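Local structure of pleckstrin homology domain-containing family A member 8 (5KDI) at residues W99-L104 / T198-H203. The protein probably transfers simple glycosphingolipids between membranes, enclosing the lipid chains within an all-helical GLTP fold. The protein carries 2 engineered substitutions. Sequence-based numbering, arbitrary orientation. Where two conformers were deposited one is given.
Sequences WLKRGL and TLYEVH. With 6S8 ((~{Z})-~{N}-[(~{E},2~{S},3~{R})-1-[(2~{R},3~{R},4~{S},5~{R},6~{R})-6-(hydroxymethyl)-3,4,5-tris(oxidanyl)oxan-2-yl]oxy-3-oxidanyl-octadec-4-en-2-yl]octadec-9-enamide), chain C.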
# COMPACT_ATOMS: atom_id res chain seq x y z
N TRP A 99 0.19 -4.83 8.84
CA TRP A 99 0.95 -3.60 8.59
C TRP A 99 0.93 -3.17 7.11
O TRP A 99 0.92 -1.95 6.81
CB TRP A 99 2.36 -3.71 9.13
CG TRP A 99 2.37 -3.63 10.61
CD1 TRP A 99 2.40 -4.70 11.54
CD2 TRP A 99 2.19 -2.44 11.41
NE1 TRP A 99 2.35 -4.23 12.81
CE2 TRP A 99 2.22 -2.87 12.81
CE3 TRP A 99 2.06 -1.08 11.12
CZ2 TRP A 99 2.14 -1.95 13.85
CZ3 TRP A 99 1.98 -0.18 12.18
CH2 TRP A 99 2.03 -0.61 13.50
N LEU A 100 0.86 -4.13 6.18
CA LEU A 100 0.65 -3.77 4.77
C LEU A 100 -0.68 -3.06 4.57
O LEU A 100 -0.73 -2.01 3.88
CB LEU A 100 0.79 -4.94 3.81
CG LEU A 100 2.14 -5.49 3.51
CD1 LEU A 100 1.99 -6.77 2.70
CD2 LEU A 100 2.91 -4.42 2.73
N LYS A 101 -1.76 -3.59 5.16
CA LYS A 101 -3.03 -2.95 4.94
C LYS A 101 -3.10 -1.56 5.57
O LYS A 101 -3.69 -0.66 5.01
CB LYS A 101 -4.20 -3.87 5.32
CG LYS A 101 -4.61 -3.94 6.77
CD LYS A 101 -5.92 -4.71 6.94
CE LYS A 101 -6.58 -4.44 8.29
NZ LYS A 101 -6.36 -5.67 9.08
N ARG A 102 -2.41 -1.40 6.71
CA ARG A 102 -2.36 -0.10 7.35
C ARG A 102 -1.61 0.89 6.43
O ARG A 102 -2.03 2.04 6.27
CB ARG A 102 -1.72 -0.19 8.74
CG ARG A 102 -2.61 -0.89 9.75
CD ARG A 102 -1.84 -1.15 11.05
NE ARG A 102 -2.72 -1.76 12.05
CZ ARG A 102 -2.35 -2.03 13.30
NH1 ARG A 102 -1.08 -1.84 13.61
NH2 ARG A 102 -3.24 -2.51 14.18
N GLY A 103 -0.52 0.43 5.87
CA GLY A 103 0.20 1.27 4.99
C GLY A 103 -0.55 1.62 3.69
O GLY A 103 -0.53 2.77 3.23
N LEU A 104 -1.29 0.65 3.18
CA LEU A 104 -2.09 0.90 1.97
C LEU A 104 -3.24 1.88 2.27
O LEU A 104 -3.61 2.68 1.39
CB LEU A 104 -2.61 -0.40 1.40
CG LEU A 104 -1.59 -1.37 0.76
CD1 LEU A 104 -2.31 -2.63 0.33
CD2 LEU A 104 -0.90 -0.73 -0.41
N THR A 198 -12.63 -6.71 7.18
CA THR A 198 -13.68 -7.63 7.67
C THR A 198 -13.04 -8.94 8.19
O THR A 198 -13.38 -9.43 9.26
CB THR A 198 -14.73 -7.84 6.59
OG1 THR A 198 -15.33 -6.60 6.29
CG2 THR A 198 -15.77 -8.87 7.04
N LEU A 199 -12.10 -9.51 7.43
CA LEU A 199 -11.43 -10.73 7.80
C LEU A 199 -10.77 -10.54 9.18
O LEU A 199 -10.90 -11.38 10.07
CB LEU A 199 -10.42 -11.11 6.74
CG LEU A 199 -9.55 -12.33 7.05
CD1 LEU A 199 -10.32 -13.62 6.79
CD2 LEU A 199 -8.27 -12.28 6.15
N TYR A 200 -10.01 -9.44 9.31
CA TYR A 200 -9.33 -9.18 10.58
C TYR A 200 -10.30 -8.94 11.75
O TYR A 200 -10.09 -9.47 12.83
CB TYR A 200 -8.29 -8.10 10.43
CG TYR A 200 -6.98 -8.60 9.84
CD1 TYR A 200 -6.89 -9.12 8.56
CD2 TYR A 200 -5.81 -8.56 10.58
CE1 TYR A 200 -5.70 -9.57 8.03
CE2 TYR A 200 -4.61 -8.96 10.06
CZ TYR A 200 -4.55 -9.55 8.81
OH TYR A 200 -3.39 -10.00 8.28
N GLU A 201 -11.36 -8.17 11.52
CA GLU A 201 -12.34 -7.91 12.54
C GLU A 201 -13.02 -9.20 13.00
O GLU A 201 -13.15 -9.42 14.21
CB GLU A 201 -13.34 -6.84 12.11
CG GLU A 201 -12.68 -5.49 11.79
CD GLU A 201 -13.51 -4.59 10.86
OE1 GLU A 201 -14.70 -4.90 10.64
OE2 GLU A 201 -12.95 -3.59 10.33
N VAL A 202 -13.50 -9.99 12.05
CA VAL A 202 -14.27 -11.18 12.36
C VAL A 202 -13.46 -12.23 13.15
O VAL A 202 -14.00 -12.90 14.03
CB VAL A 202 -14.91 -11.82 11.09
CG1 VAL A 202 -15.60 -13.13 11.43
CG2 VAL A 202 -15.95 -10.89 10.51
N HIS A 203 -12.16 -12.31 12.89
CA HIS A 203 -11.31 -13.31 13.51
C HIS A 203 -10.52 -12.73 14.68
O HIS A 203 -9.66 -13.39 15.23
CB HIS A 203 -10.43 -13.93 12.49
CG HIS A 203 -11.20 -14.71 11.46
ND1 HIS A 203 -11.68 -15.96 11.70
CD2 HIS A 203 -11.67 -14.32 10.22
CE1 HIS A 203 -12.36 -16.39 10.60
NE2 HIS A 203 -12.38 -15.38 9.69
C1 6S8 C . 5.78 -0.74 12.14
C2 6S8 C . 5.82 0.58 11.40
N2 6S8 C . 5.28 0.39 10.06
C3 6S8 C . 7.29 1.08 11.32
O3 6S8 C . 7.78 1.18 12.67
C4 6S8 C . 7.34 2.40 10.63
C5 6S8 C . 8.03 2.56 9.50
C6 6S8 C . 8.17 3.84 8.72
C7 6S8 C . 7.39 5.04 9.19
C8 6S8 C . 8.13 6.20 8.57
C9 6S8 C . 7.14 7.28 8.35
C10 6S8 C . 6.36 6.97 7.10
C11 6S8 C . 6.61 8.03 6.02
C12 6S8 C . 5.41 8.08 5.09
C13 6S8 C . 5.71 7.98 3.60
C14 6S8 C . 6.24 9.24 2.95
C15 6S8 C . 5.76 9.37 1.50
C16 6S8 C . 6.79 9.69 0.43
C17 6S8 C . 6.57 10.92 -0.48
C18 6S8 C . 5.39 10.86 -1.43
C1A 6S8 C . 6.04 -3.08 11.66
O1A 6S8 C . 6.51 -1.76 11.47
C2A 6S8 C . 6.49 -3.94 10.51
O2A 6S8 C . 5.91 -3.41 9.30
C3A 6S8 C . 6.18 -5.41 10.75
O3A 6S8 C . 6.75 -6.19 9.72
C4A 6S8 C . 6.70 -5.83 12.11
O4A 6S8 C . 8.12 -5.97 12.09
O5A 6S8 C . 6.47 -4.19 15.48
C5M 6S8 C . 6.21 -4.87 13.17
C6A 6S8 C . 6.75 -5.24 14.53
O6A 6S8 C . 6.64 -3.54 12.84
CAA 6S8 C . 4.27 1.10 9.58
OAA 6S8 C . 3.62 1.92 10.22
CAB 6S8 C . 3.93 0.77 8.16
CAC 6S8 C . 4.91 1.77 7.47
CAD 6S8 C . 4.16 2.59 6.51
CAE 6S8 C . 4.75 2.27 5.16
CAF 6S8 C . 3.96 3.13 4.18
CAG 6S8 C . 3.50 2.28 2.98
CAH 6S8 C . 3.60 3.08 1.67
CAI 6S8 C . 2.55 4.16 1.74
CAJ 6S8 C . 2.74 5.40 1.28
CAK 6S8 C . 3.98 5.89 0.61
CAL 6S8 C . 3.40 7.09 -0.17
CAM 6S8 C . 4.23 7.52 -1.36
CAN 6S8 C . 4.38 6.39 -2.33
CAO 6S8 C . 4.56 6.95 -3.73
CAP 6S8 C . 3.25 7.06 -4.47
CAQ 6S8 C . 3.34 6.42 -5.83
CAR 6S8 C . 2.02 5.82 -6.11
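With CG set between its own backbone N and carbonyl carbon (chi1 83°), the K101 side chain, in one of its two modelled conformers, runs nearly extended until it bends at chi4 (-106°), which brings NZ over a face of the Y200 ring. This cation-pi contact links helix 93-115 to the C-terminal end of helix 172-202 in the all-helical GLTP fold, and it illustrates how a long side chain can span a gap to an aromatic face: the CA atoms of K101 and Y200 are 10.5 Å apart. K101 NZ lies 3.5 Å from the centroid of the Y200 ring and 28° off its normal, displaced toward the CB end. The ammonium's main polar partner is E206, by a salt bridge, while Y200 OH is hydrogen-bonded to the backbone O of T94, tying the far end of the ring to helix 93-115 as well. The same helix meets the bound galactosylceramide through other residues. W99 has the sugar over one face, with C1A of 6S8 3.8 Å above the ring plane toward the rim, and R102 NH1 over the opposite face. One turn on, G103 O lies 3.7 Å from CAI of the 6S8 acyl chain. On the Y200 side, the closest ring atom to K101 NZ is CG, at 3.1 Å.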